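Local coordinates for protein AA9 family lytic polysaccharide monooxygenase cel61B (Hypocrea jecorina, PDB 2VTC) that oxidatively cleaves the glycosidic bonds of crystalline and amorphous polysaccharides such as cellulose, using an active-site copper, a reducing agent and oxygen or hydrogen peroxide, at residues I113-V118 with W161-P166; D39-K44 with E59-G64. One frame throughout, in Å; residues are numbered along the deposited sequence.

Interaction 1. Residues I113-V118 with W161-P166; sequences IVTYVV and WTVKIP
Ile113 lays its CD1 methyl over one face of the Trp161 indole, 3.7 Å from the centroid of the six-membered ring and only 11° off its normal, a CH-pi contact. The second branch, CG2, reaches the pyrrole part of the same face, 3.8 Å from Trp161 NE1. With CG1 beside the backbone N (chi1 -59°) and CD1 extended beyond it, the branched isoleucine spreads both methyls across the flat indole. Were Trp161 replaced by an alanine, both Ile113 methyls would probably lose the flat surface they rest on, leaving a gap between the sheets.

Two residues further along each strand, Thr115 and Val163 meet tip to tip, with Thr115 OG1 3.4 Å from Val163 CG2 and Thr115 CG2 4.0 Å from Val163 CG1. The strands belong to the two facing sheets of the AA9 beta-sandwich, so between 113-118 and 161-166 the contact is made by side chains. Valine offers a compact apolar surface; threonine adds a buried hydroxyl, satisfied by Gln138 and His178 on the strands flanking its own. Ile113 and Thr115 are held by backbone bonds to strand 133-143, the alternate Val114 and Tyr116 by bonds to strand 172-182, while Val163 also packs against Phe99 of strand 96-102.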
# COMPACT_ATOMS: atom_id res chain seq x y z
N ILE A 113 2.14 9.20 1.91
CA ILE A 113 1.30 8.00 1.83
C ILE A 113 0.73 7.93 0.42
O ILE A 113 0.20 8.93 -0.07
CB ILE A 113 0.14 8.07 2.87
CG1 ILE A 113 0.70 8.21 4.30
CG2 ILE A 113 -0.79 6.86 2.72
CD1 ILE A 113 -0.34 8.18 5.39
N VAL A 114 0.88 6.76 -0.23
CA VAL A 114 0.37 6.58 -1.60
C VAL A 114 -0.38 5.24 -1.69
O VAL A 114 -0.05 4.29 -0.96
CB VAL A 114 1.53 6.62 -2.65
CG1 VAL A 114 2.22 8.00 -2.71
CG2 VAL A 114 2.57 5.51 -2.36
N THR A 115 -1.38 5.19 -2.57
CA THR A 115 -2.13 3.95 -2.83
C THR A 115 -2.30 3.74 -4.33
O THR A 115 -2.57 4.69 -5.08
CB THR A 115 -3.52 3.96 -2.15
OG1 THR A 115 -3.36 4.36 -0.78
CG2 THR A 115 -4.18 2.58 -2.16
N TYR A 116 -2.12 2.49 -4.75
CA TYR A 116 -2.22 2.12 -6.17
C TYR A 116 -3.27 1.03 -6.34
O TYR A 116 -3.63 0.33 -5.36
CB TYR A 116 -0.88 1.57 -6.68
CG TYR A 116 0.32 2.51 -6.57
CD1 TYR A 116 0.72 3.31 -7.64
CD2 TYR A 116 1.06 2.58 -5.37
CE1 TYR A 116 1.81 4.18 -7.53
CE2 TYR A 116 2.14 3.44 -5.25
CZ TYR A 116 2.53 4.23 -6.33
OH TYR A 116 3.62 5.06 -6.22
N VAL A 117 -3.72 0.85 -7.58
CA VAL A 117 -4.60 -0.28 -7.95
C VAL A 117 -4.09 -0.95 -9.23
O VAL A 117 -3.48 -0.31 -10.06
CB VAL A 117 -6.07 0.19 -8.08
CG1 VAL A 117 -6.23 1.19 -9.20
CG2 VAL A 117 -7.04 -1.01 -8.23
N VAL A 118 -4.30 -2.26 -9.31
CA VAL A 118 -3.97 -3.03 -10.50
C VAL A 118 -5.11 -4.03 -10.78
O VAL A 118 -5.70 -4.59 -9.85
CB VAL A 118 -2.68 -3.83 -10.31
CG1 VAL A 118 -2.91 -4.95 -9.36
CG2 VAL A 118 -2.21 -4.40 -11.61
N TRP A 161 -6.28 5.14 7.48
CA TRP A 161 -6.17 5.97 6.28
C TRP A 161 -7.29 5.67 5.28
O TRP A 161 -7.51 4.50 4.93
CB TRP A 161 -4.80 5.81 5.58
CG TRP A 161 -4.52 6.98 4.71
CD1 TRP A 161 -4.64 7.06 3.35
CD2 TRP A 161 -4.10 8.28 5.16
NE1 TRP A 161 -4.32 8.34 2.92
CE2 TRP A 161 -3.99 9.10 4.02
CE3 TRP A 161 -3.83 8.83 6.43
CZ2 TRP A 161 -3.61 10.45 4.10
CZ3 TRP A 161 -3.44 10.16 6.50
CH2 TRP A 161 -3.33 10.95 5.34
N THR A 162 -7.98 6.71 4.84
CA THR A 162 -9.12 6.59 3.92
C THR A 162 -8.66 6.76 2.48
O THR A 162 -7.97 7.73 2.14
CB THR A 162 -10.23 7.63 4.24
OG1 THR A 162 -10.81 7.33 5.51
CG2 THR A 162 -11.34 7.61 3.17
N VAL A 163 -9.06 5.81 1.63
CA VAL A 163 -8.79 5.85 0.20
C VAL A 163 -10.09 5.59 -0.56
O VAL A 163 -10.72 4.56 -0.35
CB VAL A 163 -7.72 4.78 -0.22
CG1 VAL A 163 -7.48 4.82 -1.71
CG2 VAL A 163 -6.40 5.04 0.50
N LYS A 164 -10.46 6.52 -1.43
CA LYS A 164 -11.62 6.37 -2.31
C LYS A 164 -11.31 5.54 -3.57
O LYS A 164 -10.35 5.83 -4.29
CB LYS A 164 -12.16 7.74 -2.73
CG LYS A 164 -13.54 7.68 -3.40
CD LYS A 164 -14.03 9.06 -3.84
CE LYS A 164 -15.42 8.98 -4.45
NZ LYS A 164 -16.45 8.44 -3.49
N ILE A 165 -12.13 4.51 -3.81
CA ILE A 165 -12.11 3.78 -5.09
C ILE A 165 -12.76 4.70 -6.14
O ILE A 165 -13.92 5.08 -5.96
CB ILE A 165 -12.87 2.43 -4.99
CG1 ILE A 165 -12.25 1.54 -3.91
CG2 ILE A 165 -12.87 1.70 -6.35
CD1 ILE A 165 -13.06 0.28 -3.63
N PRO A 166 -12.02 5.09 -7.20
CA PRO A 166 -12.56 6.00 -8.23
C PRO A 166 -13.94 5.55 -8.73
O PRO A 166 -14.16 4.35 -8.97
CB PRO A 166 -11.52 5.91 -9.35
CG PRO A 166 -10.24 5.64 -8.61
CD PRO A 166 -10.64 4.69 -7.51

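Interaction 2. Residues D39-K44 with E59-G64; sequences DYYYQK and EDLDLG
The Tyr41 ring carries the CD2 methyl of Leu61 over the centre of one face, 3.5 Å from the centroid and 11° off the normal, a well-centred CH-pi contact. In the plane of this ring, at its edge, lie Tyr42 CD2 and Glu59 OE2. The neighbouring Tyr42 ring has Tyr41 CD2 over its own centre, so the two tyrosines meet edge to face along the helix. Glu59 brings its aliphatic CG to 3.9 Å from Tyr41 CE1, and its carboxylate stands almost perpendicular to the ring, the planes 85° apart.

Leucine suits this place because its fork serves both tyrosines: CD2 covers the Tyr41 face, while CD1 lies between that ring's rim at CE2 and the hydroxyl of Tyr42. The distance from Leu61 CD1 to Tyr42 OH is 3.5 Å. Tyr41 has CG anti to the backbone N (chi1 167°), whereas Tyr42 has CG beside it, and these different rotations send neighbouring helix residues to the same leucine. A water 2.9 Å from Tyr42 OH donates to the carbonyl O of Leu61, 2.7 Å away.

Leu61 sits in a type I beta turn from Asp60 to Leu63. Asp60 OD1 accepts from Asp62 N, forming an Asx turn, and more closely from Gly64 N at 3.0 Å, which approaches from above the carboxylate plane. Aspartate is short enough to fold back onto this backbone and accept both N-H groups, which is likely to stiffen the turn carrying Leu61. Glu59 is anchored by Tyr57 and Asn81, so its carboxylate is held beside Tyr41.

The contact thus joins helix 38-47 to the following surface loop mainly through apolar and aromatic packing, with a water joining Tyr42 OH to the Leu61 carbonyl as a polar link; the Glu59 charge is likely to be steadied by its hydrogen bonds, with Lys44 NZ too distant for a salt bridge.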
# COMPACT_ATOMS: atom_id res chain seq x y z
N ASP A 39 0.22 -13.43 13.11
CA ASP A 39 -0.16 -14.72 13.73
C ASP A 39 -0.40 -15.84 12.72
O ASP A 39 -0.05 -17.00 12.96
CB ASP A 39 -1.39 -14.56 14.63
CG ASP A 39 -1.05 -13.91 15.97
OD1 ASP A 39 0.16 -13.75 16.27
OD2 ASP A 39 -1.99 -13.55 16.72
N TYR A 40 -0.97 -15.47 11.57
CA TYR A 40 -1.22 -16.42 10.48
C TYR A 40 0.06 -16.99 9.87
O TYR A 40 0.07 -18.14 9.41
CB TYR A 40 -2.05 -15.76 9.38
CG TYR A 40 -3.41 -15.23 9.77
CD1 TYR A 40 -4.04 -15.61 10.98
CD2 TYR A 40 -4.10 -14.37 8.91
CE1 TYR A 40 -5.30 -15.10 11.31
CE2 TYR A 40 -5.34 -13.87 9.23
CZ TYR A 40 -5.95 -14.24 10.42
OH TYR A 40 -7.19 -13.72 10.72
N TYR A 41 1.13 -16.20 9.83
CA TYR A 41 2.40 -16.71 9.34
C TYR A 41 2.86 -17.87 10.22
O TYR A 41 3.38 -18.87 9.72
CB TYR A 41 3.49 -15.62 9.28
CG TYR A 41 4.87 -16.21 9.09
CD1 TYR A 41 5.37 -16.46 7.82
CD2 TYR A 41 5.67 -16.56 10.19
CE1 TYR A 41 6.61 -17.03 7.63
CE2 TYR A 41 6.94 -17.13 10.01
CZ TYR A 41 7.40 -17.36 8.74
OH TYR A 41 8.64 -17.91 8.52
N TYR A 42 2.67 -17.71 11.53
CA TYR A 42 3.11 -18.72 12.49
C TYR A 42 2.17 -19.93 12.50
O TYR A 42 2.64 -21.07 12.61
CB TYR A 42 3.36 -18.09 13.88
CG TYR A 42 4.61 -17.23 13.89
CD1 TYR A 42 5.87 -17.81 13.85
CD2 TYR A 42 4.53 -15.83 13.92
CE1 TYR A 42 7.04 -17.03 13.83
CE2 TYR A 42 5.69 -15.04 13.92
CZ TYR A 42 6.94 -15.64 13.87
OH TYR A 42 8.10 -14.89 13.86
N GLN A 43 0.87 -19.68 12.34
CA GLN A 43 -0.09 -20.76 12.08
C GLN A 43 0.40 -21.64 10.93
O GLN A 43 0.43 -22.87 11.06
CB GLN A 43 -1.47 -20.20 11.71
CG GLN A 43 -2.42 -19.90 12.88
CD GLN A 43 -3.88 -19.97 12.46
OE1 GLN A 43 -4.33 -20.98 11.90
NE2 GLN A 43 -4.63 -18.91 12.73
N LYS A 44 0.78 -21.01 9.82
CA LYS A 44 1.22 -21.74 8.64
C LYS A 44 2.50 -22.55 8.91
O LYS A 44 2.62 -23.69 8.46
CB LYS A 44 1.40 -20.81 7.44
CG LYS A 44 1.70 -21.57 6.15
CD LYS A 44 1.84 -20.67 4.95
CE LYS A 44 1.87 -21.47 3.65
NZ LYS A 44 3.19 -22.09 3.43
N GLU A 59 6.14 -12.25 4.53
CA GLU A 59 7.03 -12.92 5.49
C GLU A 59 8.02 -11.99 6.19
O GLU A 59 9.11 -12.46 6.56
CB GLU A 59 7.81 -14.06 4.80
CG GLU A 59 6.90 -15.15 4.22
CD GLU A 59 7.65 -16.39 3.76
OE1 GLU A 59 8.85 -16.31 3.43
OE2 GLU A 59 7.01 -17.45 3.71
N ASP A 60 7.70 -10.70 6.32
CA ASP A 60 8.53 -9.82 7.16
C ASP A 60 8.06 -9.90 8.62
O ASP A 60 7.04 -9.32 9.01
CB ASP A 60 8.54 -8.37 6.63
CG ASP A 60 9.61 -7.53 7.30
OD1 ASP A 60 9.69 -7.60 8.56
OD2 ASP A 60 10.36 -6.83 6.57
N LEU A 61 8.82 -10.64 9.42
CA LEU A 61 8.34 -11.10 10.74
C LEU A 61 8.33 -10.01 11.85
O LEU A 61 7.84 -10.22 12.96
CB LEU A 61 9.12 -12.36 11.16
CG LEU A 61 9.23 -13.50 10.13
CD1 LEU A 61 9.71 -14.80 10.78
CD2 LEU A 61 7.89 -13.75 9.46
N ASP A 62 8.80 -8.83 11.48
CA ASP A 62 8.89 -7.68 12.38
C ASP A 62 7.92 -6.58 11.98
O ASP A 62 7.80 -5.53 12.64
CB ASP A 62 10.29 -7.10 12.28
CG ASP A 62 11.36 -8.15 12.47
OD1 ASP A 62 11.33 -8.85 13.50
OD2 ASP A 62 12.24 -8.25 11.59
N LEU A 63 7.26 -6.80 10.85
CA LEU A 63 6.42 -5.79 10.23
C LEU A 63 7.29 -4.61 9.74
O LEU A 63 6.87 -3.45 9.80
CB LEU A 63 5.29 -5.36 11.19
CG LEU A 63 4.48 -6.47 11.87
CD1 LEU A 63 3.34 -5.89 12.68
CD2 LEU A 63 3.92 -7.49 10.84
N GLY A 64 8.47 -4.96 9.23
CA GLY A 64 9.48 -4.05 8.67
C GLY A 64 9.19 -3.57 7.26
O GLY A 64 8.03 -3.50 6.85
O HOH W 1 7.42 -12.20 14.76

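Both contacts lie within the single AA9 domain, their centres 24 Å apart and their nearest atoms about 14 Å apart, so they do not touch. They follow in series along the chain: interaction 2 closes before interaction 1 opens. Interaction 1 joins strands 113-119 and 160-164 of the two sheets in the interior, whereas interaction 2 lies at the surface, about 17 Å from the centre of the chain, and ties helix 38-47 to the loop at 59-64; the two share no strand or helix. Neither reaches the metal: the side chains of Ile113 and Leu61 are each about 13 Å from the nickel bound by His20, His108 and Tyr195.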